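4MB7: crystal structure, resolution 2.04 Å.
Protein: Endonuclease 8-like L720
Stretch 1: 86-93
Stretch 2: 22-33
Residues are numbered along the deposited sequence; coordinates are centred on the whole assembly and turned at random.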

# COMPACT_ATOMS: atom_id res chain seq x y z
N ARG A 86 -6.85 14.29 -17.06
CA ARG A 86 -6.91 14.21 -15.61
C ARG A 86 -5.68 13.55 -14.99
O ARG A 86 -5.58 13.39 -13.79
CB ARG A 86 -8.18 13.48 -15.17
N ALA A 87 -4.72 13.18 -15.83
CA ALA A 87 -3.55 12.48 -15.34
C ALA A 87 -2.56 13.44 -14.69
O ALA A 87 -2.30 14.52 -15.22
CB ALA A 87 -2.88 11.72 -16.47
N PHE A 88 -2.03 13.05 -13.54
CA PHE A 88 -1.12 13.91 -12.79
C PHE A 88 0.28 13.92 -13.39
O PHE A 88 1.00 14.90 -13.29
CB PHE A 88 -1.05 13.48 -11.32
CG PHE A 88 -2.28 13.81 -10.52
CD1 PHE A 88 -3.34 14.49 -11.10
CD2 PHE A 88 -2.36 13.46 -9.18
CE1 PHE A 88 -4.47 14.79 -10.37
CE2 PHE A 88 -3.49 13.77 -8.44
CZ PHE A 88 -4.55 14.43 -9.04
N MET A 89 0.66 12.80 -14.01
CA MET A 89 1.98 12.68 -14.61
C MET A 89 1.97 11.71 -15.79
O MET A 89 1.30 10.68 -15.75
CB MET A 89 3.02 12.26 -13.57
CG MET A 89 4.46 12.29 -14.08
SD MET A 89 5.69 12.19 -12.76
CE MET A 89 5.41 10.54 -12.13
N ILE A 90 2.71 12.07 -16.83
CA ILE A 90 2.79 11.26 -18.05
C ILE A 90 4.25 11.00 -18.37
O ILE A 90 5.03 11.94 -18.52
CB ILE A 90 2.18 12.01 -19.25
CG1 ILE A 90 0.76 12.46 -18.93
CG2 ILE A 90 2.20 11.12 -20.49
CD1 ILE A 90 -0.13 11.34 -18.53
N ILE A 91 4.63 9.73 -18.48
CA ILE A 91 5.99 9.39 -18.88
C ILE A 91 6.00 8.50 -20.11
O ILE A 91 5.53 7.36 -20.06
CB ILE A 91 6.76 8.69 -17.75
CG1 ILE A 91 6.81 9.56 -16.49
CG2 ILE A 91 8.17 8.35 -18.21
CD1 ILE A 91 7.65 8.99 -15.37
N GLN A 92 6.53 9.02 -21.21
CA GLN A 92 6.71 8.22 -22.41
C GLN A 92 8.13 7.69 -22.51
O GLN A 92 9.09 8.45 -22.39
CB GLN A 92 6.35 9.00 -23.67
CG GLN A 92 6.52 8.19 -24.95
CD GLN A 92 5.84 8.80 -26.15
OE1 GLN A 92 5.16 9.82 -26.04
NE2 GLN A 92 6.02 8.18 -27.31
N LEU A 93 8.26 6.39 -22.72
CA LEU A 93 9.57 5.75 -22.79
C LEU A 93 10.04 5.54 -24.24
O LEU A 93 9.30 5.82 -25.18
CB LEU A 93 9.54 4.41 -22.05
CG LEU A 93 9.09 4.55 -20.59
CD1 LEU A 93 8.90 3.19 -19.95
CD2 LEU A 93 10.10 5.38 -19.81
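Stretch 2, residues 22-33: VSISGPSYKRMN

Stretch 2 lies on stretch 1 first as a strand and then as a helix, and the strongest polar contacts belong to the strand. V22 to S25 runs antiparallel to the strand that carries I90 to L93, the two directions 177° apart and the axes 4.7 Å apart at their closest. I90 and S25 form a hydrogen-bonded pair that closes in both directions: I90 N donates to S25 O at 2.8 Å, and S25 N donates to I90 O at 2.9 Å. Two residues along, Q92 faces S23. Here Q92 N reaches S23 O at 2.9 Å, but the return bond from S23 N to Q92 O is weak at 3.3 Å, and the same carbonyl takes a shorter bond from V22 N, with V22 N to Q92 O at 2.9 Å. The bend in V22, with phi/psi of -90/-44 against the extended values of S23 to S25, accompanies this doubling of donors on one acceptor. Beyond the strand pairing, the first turn of the helix offers S28 N, which donates to F88 O at 3.1 Å. The lesson is compact: a carbonyl two residues before the first bridged pair, I90 with S25, can be satisfied by a free helical amide.

Between the two hydrogen-bonded pairs, I91 faces I24 at a non-hydrogen-bonded site, and the CA atoms of I91 and I24 come to 4.5 Å, against 5.2 Å for the CA atoms of I90 and S25. CA-H...O contacts supplement the ladder: I24 CA lies 3.1 Å from I90 O, and M89 CA lies 3.3 Å from S25 O.

The strand gives way to the helix at G26, the N-cap residue. Its phi/psi of 115/159 already calls for glycine, and the neighbouring backbone adds a second demand: an ideal CB on G26 would fall 2.3 Å from F88 O and 2.8 Å from M89 CA, both clashes. Without one, G26 CA can approach F88 O to 3.4 Å in another CA-H...O contact. P27 N, lacking a hydrogen, passes F88 O at 3.3 Å without bonding.

The helix that begins at P27 crosses this strand nearly at right angles, at 89°, with the axes 7.4 Å apart at closest approach.

Side chains follow the alternation of the ladder. I90, Q92, S23 and S25 share one face, where Q92 CB sits 3.3 Å from S23 OG and I90 CB sits 3.8 Å from S25 OG. A water joins S23 OG, at 3.1 Å, to I90 O, to which it donates a weak bond at 3.3 Å. I91 and I24 occupy the other face, with I91 CG1 and I24 CD1 3.7 Å apart. M89, extended through chi1 and chi2 (t, t), links this apolar patch to the helix: M89 SD is 4.4 Å from I24 CD1 and 4.4 Å from M32 CE, while M89 CG packs 4.1 Å from Y29 CB. Beside the last stretch 1 residue, V22 CG2 rests 3.9 Å from L93 C.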

# COMPACT_ATOMS: atom_id res chain seq x y z
N VAL A 22 11.77 9.52 -22.74
CA VAL A 22 11.85 10.38 -23.92
C VAL A 22 11.12 11.69 -23.67
O VAL A 22 11.61 12.76 -24.01
CB VAL A 22 11.27 9.68 -25.16
CG1 VAL A 22 11.12 10.66 -26.32
CG2 VAL A 22 12.14 8.50 -25.56
N SER A 23 9.94 11.60 -23.06
CA SER A 23 9.18 12.78 -22.69
C SER A 23 8.46 12.55 -21.37
O SER A 23 8.15 11.41 -21.01
CB SER A 23 8.18 13.16 -23.79
OG SER A 23 7.23 12.14 -24.00
N ILE A 24 8.21 13.63 -20.64
CA ILE A 24 7.56 13.55 -19.33
C ILE A 24 6.86 14.87 -19.02
O ILE A 24 7.39 15.94 -19.31
CB ILE A 24 8.59 13.19 -18.23
CG1 ILE A 24 7.94 13.16 -16.84
CG2 ILE A 24 9.77 14.15 -18.25
CD1 ILE A 24 8.83 12.55 -15.77
N SER A 25 5.65 14.79 -18.47
CA SER A 25 4.86 16.00 -18.21
C SER A 25 3.75 15.79 -17.18
O SER A 25 3.58 14.69 -16.66
CB SER A 25 4.25 16.52 -19.52
OG SER A 25 3.32 15.59 -20.04
N GLY A 26 3.00 16.85 -16.91
CA GLY A 26 1.93 16.82 -15.93
C GLY A 26 2.23 17.72 -14.75
O GLY A 26 3.39 18.05 -14.50
N PRO A 27 1.18 18.13 -14.01
CA PRO A 27 1.35 19.02 -12.85
C PRO A 27 2.26 18.43 -11.77
O PRO A 27 3.05 19.16 -11.18
CB PRO A 27 -0.08 19.20 -12.32
CG PRO A 27 -0.87 18.08 -12.94
CD PRO A 27 -0.23 17.82 -14.26
N SER A 28 2.14 17.13 -11.51
CA SER A 28 2.97 16.48 -10.50
C SER A 28 4.44 16.43 -10.91
O SER A 28 5.33 16.42 -10.05
CB SER A 28 2.46 15.08 -10.18
OG SER A 28 1.22 15.12 -9.49
N TYR A 29 4.70 16.40 -12.21
CA TYR A 29 6.07 16.43 -12.70
C TYR A 29 6.67 17.83 -12.54
O TYR A 29 7.80 17.97 -12.07
CB TYR A 29 6.16 15.99 -14.16
CG TYR A 29 7.52 16.24 -14.76
CD1 TYR A 29 8.65 15.64 -14.22
CD2 TYR A 29 7.68 17.07 -15.86
CE1 TYR A 29 9.91 15.86 -14.76
CE2 TYR A 29 8.93 17.29 -16.41
CZ TYR A 29 10.04 16.69 -15.86
OH TYR A 29 11.28 16.90 -16.40
N LYS A 30 5.91 18.84 -12.94
CA LYS A 30 6.33 20.23 -12.79
C LYS A 30 6.63 20.57 -11.34
O LYS A 30 7.59 21.29 -11.05
CB LYS A 30 5.26 21.18 -13.34
CG LYS A 30 5.09 21.13 -14.85
N ARG A 31 5.81 20.05 -10.44
CA ARG A 31 5.94 20.34 -9.01
C ARG A 31 7.29 19.88 -8.46
O ARG A 31 7.85 20.51 -7.56
CB ARG A 31 4.80 19.68 -8.23
CG ARG A 31 4.74 20.08 -6.76
CD ARG A 31 3.59 19.39 -6.02
NE ARG A 31 2.28 19.74 -6.57
CZ ARG A 31 1.50 18.91 -7.25
NH1 ARG A 31 1.88 17.66 -7.46
NH2 ARG A 31 0.33 19.33 -7.71
N MET A 32 7.82 18.79 -9.00
CA MET A 32 9.10 18.26 -8.55
C MET A 32 10.27 19.14 -8.97
O MET A 32 11.36 19.07 -8.38
CB MET A 32 9.30 16.82 -9.04
CG MET A 32 8.25 15.85 -8.51
SD MET A 32 8.59 14.13 -8.95
CE MET A 32 8.90 14.31 -10.70
N ASN A 33 10.05 19.97 -9.99
CA ASN A 33 10.98 21.02 -10.37
C ASN A 33 12.37 20.52 -10.78
O ASN A 33 13.38 21.18 -10.53
CB ASN A 33 11.09 22.07 -9.25
CG ASN A 33 11.55 23.42 -9.75
OD1 ASN A 33 11.44 23.73 -10.94
ND2 ASN A 33 12.06 24.24 -8.84
O HOH W 1 5.08 12.29 -21.82